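Local coordinates for tRNA nucleotidyl transferase-related protein (Thermotoga maritima, PDB 3H38), which is a class II CCA-adding enzyme, part of a larger protein, that probably uses CTP and ATP to build the CCA end of tRNA, at residues L20-L25 and L54-V59; E66-A71 and I98-A103; F264-W269 and A353-E358; Q219-I224 and R235-F240. All blocks are in the same frame, centred on the assembly; numbering follows the deposited sequence.

Contact 1 (L20-L25 and L54-V59); sequences LNLFRL and LDIDIV
Phe23 and Ile56 mark where helix 20-25 and strand 56-59 come closest, their CA atoms 8.7 Å apart. The two short axes run in nearly the same direction, at 16°, and approach to 11.3 Å, a spacing that leaves room for one layer of apolar side chains between helix and sheet. Ile56 fills most of the strand's side of that layer. Its CB lies 4.1 Å from Phe23 CE1, approaching the ring obliquely, and the two side chains run past each other in opposite directions. Its CG1 branch carries CD1 to 4.0 Å from Leu22 CD2, the two side chains crossing at about a right angle; Leu22 reaches over with CG anti to its backbone N (chi1 -179°). Ile58 CD1 comes to the edge of the Phe23 ring at CE1, near its plane; Leu20 CD2 lies at the opposite edge, by CD2.

The strand belongs to the central sheet of the nucleotidyltransferase fold, and Asp55-Ile56-Asp57 is its DxD motif. Ile56 turns to the helix, whereas Asp55 and Asp57, on either side of it in sequence, point away to the side where, with Asp99, they bind magnesium in this enzyme. Beta-branched isoleucine suits an extended backbone and presents an apolar surface to the helix. Phe23, flat and wide, also spans to Val39 on strand 37-40 and meets Phe43 edge-to-face, while Leu22 continues onto Leu75.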
loop_
_atom_site.group_PDB
_atom_site.type_symbol
_atom_site.label_atom_id
_atom_site.label_comp_id
_atom_site.label_asym_id
_atom_site.label_seq_id
_atom_site.Cartn_x
_atom_site.Cartn_y
_atom_site.Cartn_z
ATOM N N LEU A 20 21.083 -13.025 17.364
ATOM C CA LEU A 20 21.374 -14.444 17.227
ATOM C C LEU A 20 21.278 -15.127 18.572
ATOM O O LEU A 20 20.715 -16.221 18.681
ATOM C CB LEU A 20 22.778 -14.677 16.656
ATOM C CG LEU A 20 22.838 -15.428 15.330
ATOM C CD1 LEU A 20 24.051 -16.320 15.243
ATOM C CD2 LEU A 20 21.580 -16.248 15.166
ATOM N N ASN A 21 21.852 -14.488 19.589
ATOM C CA ASN A 21 21.863 -15.064 20.926
ATOM C C ASN A 21 20.472 -15.220 21.507
ATOM O O ASN A 21 20.216 -16.137 22.289
ATOM C CB ASN A 21 22.755 -14.259 21.859
ATOM C CG ASN A 21 24.186 -14.775 21.867
ATOM O OD1 ASN A 21 24.457 -15.924 21.475
ATOM N ND2 ASN A 21 25.114 -13.930 22.314
ATOM N N LEU A 22 19.591 -14.310 21.100
ATOM C CA LEU A 22 18.175 -14.332 21.434
ATOM C C LEU A 22 17.464 -15.542 20.817
ATOM O O LEU A 22 16.779 -16.280 21.519
ATOM C CB LEU A 22 17.531 -13.049 20.907
ATOM C CG LEU A 22 16.046 -12.862 21.182
ATOM C CD1 LEU A 22 15.748 -13.006 22.651
ATOM C CD2 LEU A 22 15.590 -11.486 20.704
ATOM N N PHE A 23 17.615 -15.711 19.496
ATOM C CA PHE A 23 17.115 -16.886 18.796
ATOM C C PHE A 23 17.550 -18.129 19.570
ATOM O O PHE A 23 16.763 -19.054 19.768
ATOM C CB PHE A 23 17.635 -16.955 17.347
ATOM C CG PHE A 23 16.971 -15.969 16.384
ATOM C CD1 PHE A 23 15.609 -15.732 16.419
ATOM C CD2 PHE A 23 17.719 -15.318 15.413
ATOM C CE1 PHE A 23 15.007 -14.850 15.536
ATOM C CE2 PHE A 23 17.122 -14.423 14.522
ATOM C CZ PHE A 23 15.767 -14.191 14.586
ATOM N N ARG A 24 18.802 -18.130 20.024
ATOM C CA ARG A 24 19.328 -19.235 20.834
ATOM C C ARG A 24 18.547 -19.421 22.142
ATOM O O ARG A 24 18.025 -20.512 22.417
ATOM C CB ARG A 24 20.834 -19.085 21.072
ATOM C CG ARG A 24 21.673 -19.352 19.821
ATOM C CD ARG A 24 23.201 -19.382 20.089
ATOM N NE ARG A 24 23.911 -20.117 19.034
ATOM C CZ ARG A 24 24.687 -19.537 18.124
ATOM N NH1 ARG A 24 24.879 -18.222 18.176
ATOM N NH2 ARG A 24 25.288 -20.265 17.177
ATOM N N LEU A 25 18.390 -18.358 22.890
ATOM C CA LEU A 25 17.624 -18.407 24.105
ATOM C C LEU A 25 16.258 -18.939 23.901
ATOM O O LEU A 25 15.809 -19.718 24.662
ATOM C CB LEU A 25 17.455 -17.021 24.649
ATOM C CG LEU A 25 18.595 -16.424 25.405
ATOM C CD1 LEU A 25 17.996 -15.671 26.551
ATOM C CD2 LEU A 25 19.461 -17.532 25.871
ATOM N N LEU A 54 14.710 -7.066 10.106
ATOM C CA LEU A 54 15.062 -6.967 11.516
ATOM C C LEU A 54 14.163 -7.738 12.452
ATOM O O LEU A 54 14.633 -8.288 13.451
ATOM C CB LEU A 54 15.139 -5.511 11.953
ATOM C CG LEU A 54 16.236 -4.767 11.199
ATOM C CD1 LEU A 54 15.631 -3.886 10.091
ATOM C CD2 LEU A 54 17.056 -3.949 12.171
ATOM N N ASP A 55 12.878 -7.782 12.126
ATOM C CA ASP A 55 11.884 -8.254 13.071
ATOM C C ASP A 55 11.976 -9.762 13.331
ATOM O O ASP A 55 12.552 -10.516 12.543
ATOM C CB ASP A 55 10.494 -7.864 12.586
ATOM C CG ASP A 55 10.161 -8.488 11.260
ATOM O OD1 ASP A 55 9.579 -7.779 10.399
ATOM O OD2 ASP A 55 10.494 -9.686 11.087
ATOM N N ILE A 56 11.405 -10.196 14.448
ATOM C CA ILE A 56 11.494 -11.594 14.829
ATOM C C ILE A 56 10.109 -12.249 14.969
ATOM O O ILE A 56 9.251 -11.805 15.731
ATOM C CB ILE A 56 12.352 -11.764 16.091
ATOM C CG1 ILE A 56 11.486 -11.858 17.337
ATOM C CG2 ILE A 56 13.364 -10.612 16.218
ATOM C CD1 ILE A 56 12.288 -12.238 18.548
ATOM N N ASP A 57 9.906 -13.310 14.201
ATOM C CA ASP A 57 8.599 -13.913 14.033
ATOM C C ASP A 57 8.666 -15.385 14.413
ATOM O O ASP A 57 9.191 -16.192 13.632
ATOM C CB ASP A 57 8.168 -13.772 12.569
ATOM C CG ASP A 57 6.662 -13.778 12.401
ATOM O OD1 ASP A 57 5.968 -14.332 13.279
ATOM O OD2 ASP A 57 6.169 -13.221 11.393
ATOM N N ILE A 58 8.124 -15.737 15.588
ATOM C CA ILE A 58 8.324 -17.090 16.145
ATOM C C ILE A 58 7.133 -18.033 16.077
ATOM O O ILE A 58 6.018 -17.673 16.460
ATOM C CB ILE A 58 8.803 -17.058 17.612
ATOM C CG1 ILE A 58 10.094 -16.264 17.731
ATOM C CG2 ILE A 58 9.087 -18.452 18.086
ATOM C CD1 ILE A 58 11.176 -16.819 16.831
ATOM N N VAL A 59 7.387 -19.253 15.608
ATOM C CA VAL A 59 6.364 -20.295 15.619
ATOM C C VAL A 59 6.692 -21.462 16.586
ATOM O O VAL A 59 7.798 -22.037 16.560
ATOM C CB VAL A 59 6.068 -20.786 14.186
ATOM C CG1 VAL A 59 5.000 -21.849 14.186
ATOM C CG2 VAL A 59 5.609 -19.626 13.341
#

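Contact 2 (E66-A71 and I98-A103); sequences EFAEYA and IDIATA
Ile100 meets Phe67 and Ala68 where helix 64-72 lies against strand 97-102, part of the helix-on-sheet layering of the nucleotidyltransferase head domain. Along the strand, Ile98 comes first, turned to the helix side and packed on Ile56 and Leu92. Asp99 turns to the other side of the sheet, where it is a magnesium ligand of this enzyme; its OD1 is hydrogen-bonded to Ser89 OG. Ile100 then carries the contact. Its CD1 is pressed on Ala68, 3.6 Å from CB, and alanine suits the place because a bare methyl lets the helix come close, with the CA atoms of Ala68 and Ile100 only 7.0 Å apart. The other branch, CG2, lies 3.9 Å from Phe67 CD2, approaching the ring obliquely. Phe67 holds CG anti to its backbone N (chi1 -175°), so that the Phe67 and Ile100 side chains cross at about a right angle, and the bulk of Phe67 also reaches Leu26 and Phe29 of helix 17-32. All three residues are buried, and the atoms that meet are all carbon. At the end of the strand Thr102 supplies a polar tie to the start of helix 64-72: its OG1 is hydrogen-bonded to both Ala64 N and Gly62 O.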
loop_
_atom_site.group_PDB
_atom_site.type_symbol
_atom_site.label_atom_id
_atom_site.label_comp_id
_atom_site.label_asym_id
_atom_site.label_seq_id
_atom_site.Cartn_x
_atom_site.Cartn_y
_atom_site.Cartn_z
ATOM N N GLU A 66 1.792 -20.061 27.050
ATOM C CA GLU A 66 2.740 -20.702 27.910
ATOM C C GLU A 66 4.119 -20.217 27.619
ATOM O O GLU A 66 4.863 -19.909 28.509
ATOM C CB GLU A 66 2.813 -22.180 27.648
ATOM C CG GLU A 66 1.660 -22.982 28.031
ATOM C CD GLU A 66 2.029 -24.407 28.147
ATOM O OE1 GLU A 66 1.314 -25.256 27.618
ATOM O OE2 GLU A 66 3.050 -24.683 28.775
ATOM N N PHE A 67 4.482 -20.234 26.355
ATOM C CA PHE A 67 5.845 -19.955 25.913
ATOM C C PHE A 67 6.188 -18.486 26.132
ATOM O O PHE A 67 7.226 -18.158 26.680
ATOM C CB PHE A 67 6.005 -20.320 24.435
ATOM C CG PHE A 67 7.391 -20.180 23.941
ATOM C CD1 PHE A 67 8.249 -21.262 23.944
ATOM C CD2 PHE A 67 7.857 -18.957 23.492
ATOM C CE1 PHE A 67 9.557 -21.138 23.504
ATOM C CE2 PHE A 67 9.184 -18.816 23.035
ATOM C CZ PHE A 67 10.027 -19.912 23.044
ATOM N N ALA A 68 5.314 -17.597 25.677
ATOM C CA ALA A 68 5.532 -16.178 25.900
ATOM C C ALA A 68 5.698 -15.897 27.398
ATOM O O ALA A 68 6.597 -15.165 27.791
ATOM C CB ALA A 68 4.395 -15.364 25.301
ATOM N N GLU A 69 4.849 -16.474 28.226
ATOM C CA GLU A 69 4.931 -16.297 29.657
ATOM C C GLU A 69 6.272 -16.751 30.202
ATOM O O GLU A 69 6.920 -16.064 30.955
ATOM C CB GLU A 69 3.798 -17.059 30.335
ATOM C CG GLU A 69 2.533 -16.250 30.553
ATOM C CD GLU A 69 1.272 -17.097 30.600
ATOM O OE1 GLU A 69 1.349 -18.323 30.455
ATOM O OE2 GLU A 69 0.180 -16.543 30.801
ATOM N N TYR A 70 6.670 -17.937 29.807
ATOM C CA TYR A 70 7.950 -18.507 30.192
ATOM C C TYR A 70 9.102 -17.631 29.738
ATOM O O TYR A 70 10.003 -17.326 30.522
ATOM C CB TYR A 70 8.117 -19.892 29.580
ATOM C CG TYR A 70 9.345 -20.589 30.075
ATOM C CD1 TYR A 70 9.424 -21.038 31.384
ATOM C CD2 TYR A 70 10.438 -20.790 29.244
ATOM C CE1 TYR A 70 10.553 -21.677 31.855
ATOM C CE2 TYR A 70 11.580 -21.429 29.705
ATOM C CZ TYR A 70 11.628 -21.870 31.012
ATOM O OH TYR A 70 12.755 -22.502 31.482
ATOM N N ALA A 71 9.070 -17.253 28.459
ATOM C CA ALA A 71 10.042 -16.327 27.886
ATOM C C ALA A 71 10.096 -15.031 28.687
ATOM O O ALA A 71 11.174 -14.482 28.928
ATOM C CB ALA A 71 9.697 -16.021 26.428
ATOM N N ILE A 98 9.145 -9.480 20.116
ATOM C CA ILE A 98 8.991 -10.871 19.717
ATOM C C ILE A 98 7.536 -11.223 19.441
ATOM O O ILE A 98 6.695 -11.139 20.333
ATOM C CB ILE A 98 9.505 -11.789 20.840
ATOM C CG1 ILE A 98 10.886 -11.315 21.305
ATOM C CG2 ILE A 98 9.534 -13.240 20.387
ATOM C CD1 ILE A 98 11.344 -11.907 22.629
ATOM N N ASP A 99 7.238 -11.597 18.203
ATOM C CA ASP A 99 5.944 -12.171 17.875
ATOM C C ASP A 99 6.024 -13.672 18.153
ATOM O O ASP A 99 7.059 -14.311 17.921
ATOM C CB ASP A 99 5.603 -11.921 16.409
ATOM C CG ASP A 99 5.296 -10.443 16.108
ATOM O OD1 ASP A 99 4.555 -9.814 16.899
ATOM O OD2 ASP A 99 5.788 -9.917 15.072
ATOM N N ILE A 100 4.944 -14.237 18.674
ATOM C CA ILE A 100 4.935 -15.654 18.989
ATOM C C ILE A 100 3.584 -16.233 18.667
ATOM O O ILE A 100 2.576 -15.789 19.218
ATOM C CB ILE A 100 5.181 -15.922 20.479
ATOM C CG1 ILE A 100 6.141 -14.900 21.065
ATOM C CG2 ILE A 100 5.716 -17.327 20.674
ATOM C CD1 ILE A 100 6.638 -15.277 22.447
ATOM N N ALA A 101 3.566 -17.236 17.791
ATOM C CA ALA A 101 2.335 -17.907 17.413
ATOM C C ALA A 101 2.473 -19.435 17.431
ATOM O O ALA A 101 3.547 -19.972 17.191
ATOM C CB ALA A 101 1.864 -17.410 16.038
ATOM N N THR A 102 1.369 -20.112 17.741
ATOM C CA THR A 102 1.259 -21.574 17.732
ATOM C C THR A 102 1.147 -22.090 16.297
ATOM O O THR A 102 0.391 -21.546 15.501
ATOM C CB THR A 102 -0.039 -22.003 18.475
ATOM O OG1 THR A 102 -0.019 -21.495 19.816
ATOM C CG2 THR A 102 -0.203 -23.523 18.503
ATOM N N ALA A 103 1.877 -23.142 15.949
ATOM C CA ALA A 103 1.749 -23.706 14.591
ATOM C C ALA A 103 0.308 -24.102 14.284
ATOM O O ALA A 103 -0.329 -24.803 15.104
ATOM C CB ALA A 103 2.677 -24.905 14.407
#

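Contact 3 (F264-W269 and A353-E358); sequences FRNIPW and AYLSGE
The guanidinium of Arg265 meets Leu355 O with its edge, the oxygen lying 2° out of the plane, while Ser356 CB approaches obliquely, 4.0 Å from NH2. The setting is the all-helical C-terminal part of the chain, where helix 254-274 packs beside the turn that leads into helix 357-371. The bond from NH2 to Leu355 O is 3.2 Å long and moderately bent (N-H...O 146°), and it lies in the carbonyl plane, on a lone pair. Arginine suits this exposed position because its long chain first runs straight, CG anti to the backbone N, and then bends at chi3 (-41°) to bring NH2 to the turn. The same NH2 forms a salt bridge with Glu360, so one nitrogen ties both the turn and the helix after it. Next door, the buried amide of Asn266 has weak hydrogen bonds from ND2 to Leu352 O and Glu360 OE1. Asparagine suits the place because its short side chain carries N-H donors that can be shared between the backbone just before the turn and the helix that follows it. Leu355, by contrast, is buried, and its CD2 rests 4.3 Å from Asn266 ND2.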
loop_
_atom_site.group_PDB
_atom_site.type_symbol
_atom_site.label_atom_id
_atom_site.label_comp_id
_atom_site.label_asym_id
_atom_site.label_seq_id
_atom_site.Cartn_x
_atom_site.Cartn_y
_atom_site.Cartn_z
ATOM N N PHE A 264 2.089 8.417 -11.176
ATOM C CA PHE A 264 3.141 7.999 -10.252
ATOM C C PHE A 264 4.343 8.918 -10.284
ATOM O O PHE A 264 4.850 9.296 -9.230
ATOM C CB PHE A 264 3.533 6.533 -10.481
ATOM C CG PHE A 264 2.537 5.555 -9.905
ATOM C CD1 PHE A 264 1.730 4.785 -10.735
ATOM C CD2 PHE A 264 2.373 5.449 -8.512
ATOM C CE1 PHE A 264 0.797 3.888 -10.196
ATOM C CE2 PHE A 264 1.435 4.561 -7.948
ATOM C CZ PHE A 264 0.648 3.772 -8.783
ATOM N N ARG A 265 4.774 9.291 -11.487
ATOM C CA ARG A 265 5.865 10.251 -11.656
ATOM C C ARG A 265 5.675 11.476 -10.777
ATOM O O ARG A 265 6.622 11.969 -10.150
ATOM C CB ARG A 265 6.009 10.713 -13.127
ATOM C CG ARG A 265 7.139 11.763 -13.321
ATOM C CD ARG A 265 6.970 12.704 -14.569
ATOM N NE ARG A 265 6.482 11.950 -15.714
ATOM C CZ ARG A 265 5.379 12.211 -16.411
ATOM N NH1 ARG A 265 5.046 11.392 -17.400
ATOM N NH2 ARG A 265 4.629 13.279 -16.158
ATOM N N ASN A 266 4.444 11.965 -10.733
ATOM C CA ASN A 266 4.169 13.257 -10.143
ATOM C C ASN A 266 3.772 13.170 -8.688
ATOM O O ASN A 266 3.724 14.174 -7.978
ATOM C CB ASN A 266 3.102 13.978 -10.960
ATOM C CG ASN A 266 3.649 14.512 -12.268
ATOM O OD1 ASN A 266 4.694 15.152 -12.283
ATOM N ND2 ASN A 266 2.955 14.242 -13.374
ATOM N N ILE A 267 3.500 11.959 -8.236
ATOM C CA ILE A 267 3.004 11.774 -6.883
ATOM C C ILE A 267 3.970 12.264 -5.785
ATOM O O ILE A 267 3.539 12.864 -4.797
ATOM C CB ILE A 267 2.521 10.324 -6.674
ATOM C CG1 ILE A 267 1.048 10.219 -7.118
ATOM C CG2 ILE A 267 2.708 9.880 -5.213
ATOM C CD1 ILE A 267 0.458 8.836 -7.022
ATOM N N PRO A 268 5.282 12.044 -5.966
ATOM C CA PRO A 268 6.188 12.427 -4.883
ATOM C C PRO A 268 6.377 13.942 -4.842
ATOM O O PRO A 268 6.541 14.502 -3.756
ATOM C CB PRO A 268 7.501 11.725 -5.254
ATOM C CG PRO A 268 7.184 10.849 -6.457
ATOM C CD PRO A 268 6.013 11.479 -7.111
ATOM N N TRP A 269 6.351 14.585 -6.007
ATOM C CA TRP A 269 6.382 16.048 -6.089
ATOM C C TRP A 269 5.177 16.640 -5.364
ATOM O O TRP A 269 5.142 17.830 -5.097
ATOM C CB TRP A 269 6.363 16.505 -7.550
ATOM C CG TRP A 269 6.517 17.998 -7.768
ATOM C CD1 TRP A 269 7.645 18.644 -8.181
ATOM C CD2 TRP A 269 5.514 19.015 -7.616
ATOM N NE1 TRP A 269 7.415 19.993 -8.281
ATOM C CE2 TRP A 269 6.114 20.249 -7.941
ATOM C CE3 TRP A 269 4.172 19.006 -7.230
ATOM C CZ2 TRP A 269 5.423 21.457 -7.898
ATOM C CZ3 TRP A 269 3.486 20.204 -7.184
ATOM C CH2 TRP A 269 4.113 21.416 -7.519
ATOM N N ALA A 353 -2.008 13.590 -13.503
ATOM C CA ALA A 353 -2.009 12.370 -14.313
ATOM C C ALA A 353 -2.225 12.665 -15.800
ATOM O O ALA A 353 -1.913 11.845 -16.653
ATOM C CB ALA A 353 -3.041 11.356 -13.809
ATOM N N TYR A 354 -2.741 13.848 -16.109
ATOM C CA TYR A 354 -3.037 14.197 -17.491
ATOM C C TYR A 354 -1.888 14.926 -18.180
ATOM O O TYR A 354 -1.934 15.179 -19.399
ATOM C CB TYR A 354 -4.258 15.101 -17.544
ATOM C CG TYR A 354 -5.583 14.392 -17.549
ATOM C CD1 TYR A 354 -6.230 14.070 -16.362
ATOM C CD2 TYR A 354 -6.208 14.072 -18.746
ATOM C CE1 TYR A 354 -7.466 13.432 -16.371
ATOM C CE2 TYR A 354 -7.435 13.434 -18.770
ATOM C CZ TYR A 354 -8.066 13.118 -17.582
ATOM O OH TYR A 354 -9.296 12.490 -17.619
ATOM N N LEU A 355 -0.862 15.311 -17.431
ATOM C CA LEU A 355 0.156 16.095 -18.113
ATOM C C LEU A 355 1.628 15.693 -18.003
ATOM O O LEU A 355 2.046 14.916 -17.129
ATOM C CB LEU A 355 -0.036 17.603 -17.888
ATOM C CG LEU A 355 0.037 18.208 -16.501
ATOM C CD1 LEU A 355 -1.328 18.743 -16.103
ATOM C CD2 LEU A 355 0.588 17.190 -15.502
ATOM N N SER A 356 2.384 16.232 -18.955
ATOM C CA SER A 356 3.823 16.080 -19.020
ATOM C C SER A 356 4.384 17.341 -19.660
ATOM O O SER A 356 3.630 18.240 -20.031
ATOM C CB SER A 356 4.194 14.840 -19.837
ATOM O OG SER A 356 3.349 14.720 -20.965
ATOM N N GLY A 357 5.706 17.403 -19.763
ATOM C CA GLY A 357 6.388 18.511 -20.402
ATOM C C GLY A 357 6.070 19.901 -19.880
ATOM O O GLY A 357 6.198 20.203 -18.686
ATOM N N GLU A 358 5.657 20.759 -20.805
ATOM C CA GLU A 358 5.477 22.168 -20.512
ATOM C C GLU A 358 4.235 22.429 -19.695
ATOM O O GLU A 358 4.243 23.266 -18.783
ATOM C CB GLU A 358 5.416 22.973 -21.808
ATOM C CG GLU A 358 6.771 23.338 -22.349
ATOM C CD GLU A 358 7.675 23.972 -21.298
ATOM O OE1 GLU A 358 8.184 23.236 -20.417
ATOM O OE2 GLU A 358 7.888 25.207 -21.368
#

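Contact 4 (Q219-I224 and R235-F240); sequences QELEKI and RRMAQF
Met237 and Ile224 reach toward each other tip to tip across the gap between helices 214-225 and 230-239, and Met237 has more surface buried here than any other residue. The CA atoms of the pair are 10.7 Å apart, so long side chains are needed to bridge the helices, and unbranched, pliable methionine suits the task. Its CE lies 3.7 Å from Ile224 CD1 and 3.9 Å from Ile224 CG2, which places the methyl against both branches of the isoleucine. The bend at chi3 (-107°) turns CE away from the line of the chain and toward Ile224. The sulfur, SD, lies 4.2 Å from Leu221 CD1 and as far from Ile224 CD1, so it is shared between the two. Met237 also packs on Val242 and Ile243, and Leu221 touches Leu246, so helix 242-246 extends the same apolar patch.

Polar groups lie close to this apolar pairing. Glu220 is doubly engaged by Arg183 and Arg180, arginines that bind the incoming nucleotide in this enzyme, and Lys223 NZ approaches Glu220 OE2 at 3.5 Å in a salt bridge. Ile224 itself leans on Arg183. Separately, within the other helix, Phe240 CE2 stands 3.5 Å above the centre of the Arg236 guanidinium. The arrangement is a pair of consecutive helices joined by a short loop, within the probable RNA-binding region of the poly(A) polymerase family, packed beside the nucleotide-binding helix 177-187.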
loop_
_atom_site.group_PDB
_atom_site.type_symbol
_atom_site.label_atom_id
_atom_site.label_comp_id
_atom_site.label_asym_id
_atom_site.label_seq_id
_atom_site.Cartn_x
_atom_site.Cartn_y
_atom_site.Cartn_z
ATOM N N GLN A 219 -6.924 -4.288 0.935
ATOM C CA GLN A 219 -5.741 -4.257 1.735
ATOM C C GLN A 219 -4.535 -4.791 0.975
ATOM O O GLN A 219 -3.420 -4.293 1.153
ATOM C CB GLN A 219 -5.937 -5.018 3.039
ATOM C CG GLN A 219 -4.690 -4.927 3.895
ATOM C CD GLN A 219 -4.309 -6.254 4.513
ATOM O OE1 GLN A 219 -3.413 -6.956 4.016
ATOM N NE2 GLN A 219 -4.993 -6.618 5.600
ATOM N N GLU A 220 -4.738 -5.799 0.131
ATOM C CA GLU A 220 -3.630 -6.291 -0.681
ATOM C C GLU A 220 -3.300 -5.240 -1.751
ATOM O O GLU A 220 -2.165 -5.127 -2.223
ATOM C CB GLU A 220 -3.957 -7.649 -1.307
ATOM C CG GLU A 220 -3.969 -8.824 -0.303
ATOM C CD GLU A 220 -2.665 -8.985 0.495
ATOM O OE1 GLU A 220 -1.582 -8.787 -0.080
ATOM O OE2 GLU A 220 -2.722 -9.311 1.704
ATOM N N LEU A 221 -4.305 -4.451 -2.107
ATOM C CA LEU A 221 -4.102 -3.364 -3.048
ATOM C C LEU A 221 -3.259 -2.256 -2.452
ATOM O O LEU A 221 -2.311 -1.811 -3.084
ATOM C CB LEU A 221 -5.437 -2.812 -3.537
ATOM C CG LEU A 221 -5.771 -2.941 -5.029
ATOM C CD1 LEU A 221 -4.837 -3.878 -5.774
ATOM C CD2 LEU A 221 -7.235 -3.359 -5.225
ATOM N N GLU A 222 -3.595 -1.796 -1.250
ATOM C CA GLU A 222 -2.792 -0.733 -0.651
ATOM C C GLU A 222 -1.353 -1.223 -0.543
ATOM O O GLU A 222 -0.390 -0.484 -0.769
ATOM C CB GLU A 222 -3.357 -0.308 0.709
ATOM C CG GLU A 222 -4.626 0.532 0.602
ATOM C CD GLU A 222 -5.655 0.236 1.682
ATOM O OE1 GLU A 222 -5.627 -0.878 2.269
ATOM O OE2 GLU A 222 -6.513 1.117 1.933
ATOM N N LYS A 223 -1.197 -2.479 -0.210
ATOM C CA LYS A 223 0.101 -3.067 -0.030
ATOM C C LYS A 223 0.913 -3.076 -1.297
ATOM O O LYS A 223 2.043 -2.685 -1.291
ATOM C CB LYS A 223 -0.066 -4.483 0.462
ATOM C CG LYS A 223 0.591 -4.823 1.724
ATOM C CD LYS A 223 -0.251 -5.874 2.329
ATOM C CE LYS A 223 0.316 -6.453 3.563
ATOM N NZ LYS A 223 -0.453 -7.682 3.894
ATOM N N ILE A 224 0.313 -3.477 -2.393
ATOM C CA ILE A 224 0.924 -3.237 -3.705
ATOM C C ILE A 224 1.349 -1.767 -3.891
ATOM O O ILE A 224 2.462 -1.485 -4.341
ATOM C CB ILE A 224 -0.011 -3.600 -4.858
ATOM C CG1 ILE A 224 0.143 -5.078 -5.211
ATOM C CG2 ILE A 224 0.322 -2.752 -6.081
ATOM C CD1 ILE A 224 -0.970 -5.588 -6.086
ATOM N N ARG A 235 0.668 -2.773 -14.250
ATOM C CA ARG A 235 0.672 -3.202 -15.650
ATOM C C ARG A 235 0.601 -4.695 -15.674
ATOM O O ARG A 235 0.080 -5.298 -16.605
ATOM C CB ARG A 235 1.894 -2.674 -16.395
ATOM C CG ARG A 235 1.935 -1.147 -16.380
ATOM C CD ARG A 235 3.228 -0.627 -16.949
ATOM N NE ARG A 235 3.059 0.649 -17.638
ATOM C CZ ARG A 235 4.020 1.566 -17.744
ATOM N NH1 ARG A 235 3.810 2.737 -18.393
ATOM N NH2 ARG A 235 5.191 1.313 -17.170
ATOM N N ARG A 236 1.095 -5.298 -14.604
ATOM C CA ARG A 236 1.077 -6.747 -14.508
ATOM C C ARG A 236 -0.360 -7.227 -14.283
ATOM O O ARG A 236 -0.799 -8.190 -14.902
ATOM C CB ARG A 236 2.035 -7.215 -13.403
ATOM C CG ARG A 236 2.263 -8.708 -13.376
ATOM C CD ARG A 236 2.706 -9.285 -14.721
ATOM N NE ARG A 236 3.515 -10.472 -14.492
ATOM C CZ ARG A 236 3.666 -11.483 -15.340
ATOM N NH1 ARG A 236 4.434 -12.506 -15.002
ATOM N NH2 ARG A 236 3.055 -11.487 -16.509
ATOM N N MET A 237 -1.096 -6.534 -13.416
ATOM C CA MET A 237 -2.517 -6.827 -13.179
ATOM C C MET A 237 -3.270 -6.749 -14.494
ATOM O O MET A 237 -4.072 -7.605 -14.819
ATOM C CB MET A 237 -3.116 -5.804 -12.207
ATOM C CG MET A 237 -2.637 -5.995 -10.747
ATOM S SD MET A 237 -3.151 -4.704 -9.550
ATOM C CE MET A 237 -1.598 -3.842 -9.313
ATOM N N ALA A 238 -2.992 -5.702 -15.262
ATOM C CA ALA A 238 -3.677 -5.512 -16.510
ATOM C C ALA A 238 -3.286 -6.647 -17.456
ATOM O O ALA A 238 -4.143 -7.274 -18.064
ATOM C CB ALA A 238 -3.346 -4.162 -17.071
ATOM N N GLN A 239 -2.048 -7.043 -17.459
ATOM C CA GLN A 239 -1.633 -8.133 -18.292
ATOM C C GLN A 239 -2.418 -9.348 -17.952
ATOM O O GLN A 239 -2.646 -10.164 -18.781
ATOM C CB GLN A 239 -0.202 -8.469 -18.031
ATOM C CG GLN A 239 0.750 -7.883 -18.947
ATOM C CD GLN A 239 2.143 -8.350 -18.678
ATOM O OE1 GLN A 239 2.418 -9.536 -18.695
ATOM N NE2 GLN A 239 3.038 -7.414 -18.436
ATOM N N PHE A 240 -2.765 -9.485 -16.689
ATOM C CA PHE A 240 -3.504 -10.661 -16.227
ATOM C C PHE A 240 -5.014 -10.468 -16.220
ATOM O O PHE A 240 -5.745 -11.361 -15.805
ATOM C CB PHE A 240 -3.041 -11.097 -14.832
ATOM C CG PHE A 240 -1.757 -11.903 -14.832
ATOM C CD1 PHE A 240 -1.575 -12.947 -15.728
ATOM C CD2 PHE A 240 -0.741 -11.620 -13.929
ATOM C CE1 PHE A 240 -0.403 -13.702 -15.718
ATOM C CE2 PHE A 240 0.415 -12.361 -13.920
ATOM C CZ PHE A 240 0.584 -13.410 -14.821
#

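Along the chain the order is contact 1, contact 2, contact 4, contact 3. Contacts 1 and 2 lie 11 Å apart between centres and share one sheet: strands 56-60 and 97-102 are parallel neighbours, joined by backbone hydrogen bonds, and helix 64-72 follows strand 56-60. Together they pack helices on the sheet behind the magnesium-binding aspartates Asp55, Asp57 and Asp99. Contact 4, its centre about 32 Å from that of contact 1, belongs to the helical region beside the nucleotide-binding arginines. Contact 3 is centred about 21 Å from the centre of contact 4 and 44 Å from that of contact 1, across the chain's centre. The chain thus passes from a catalytic head into an elongated helical body.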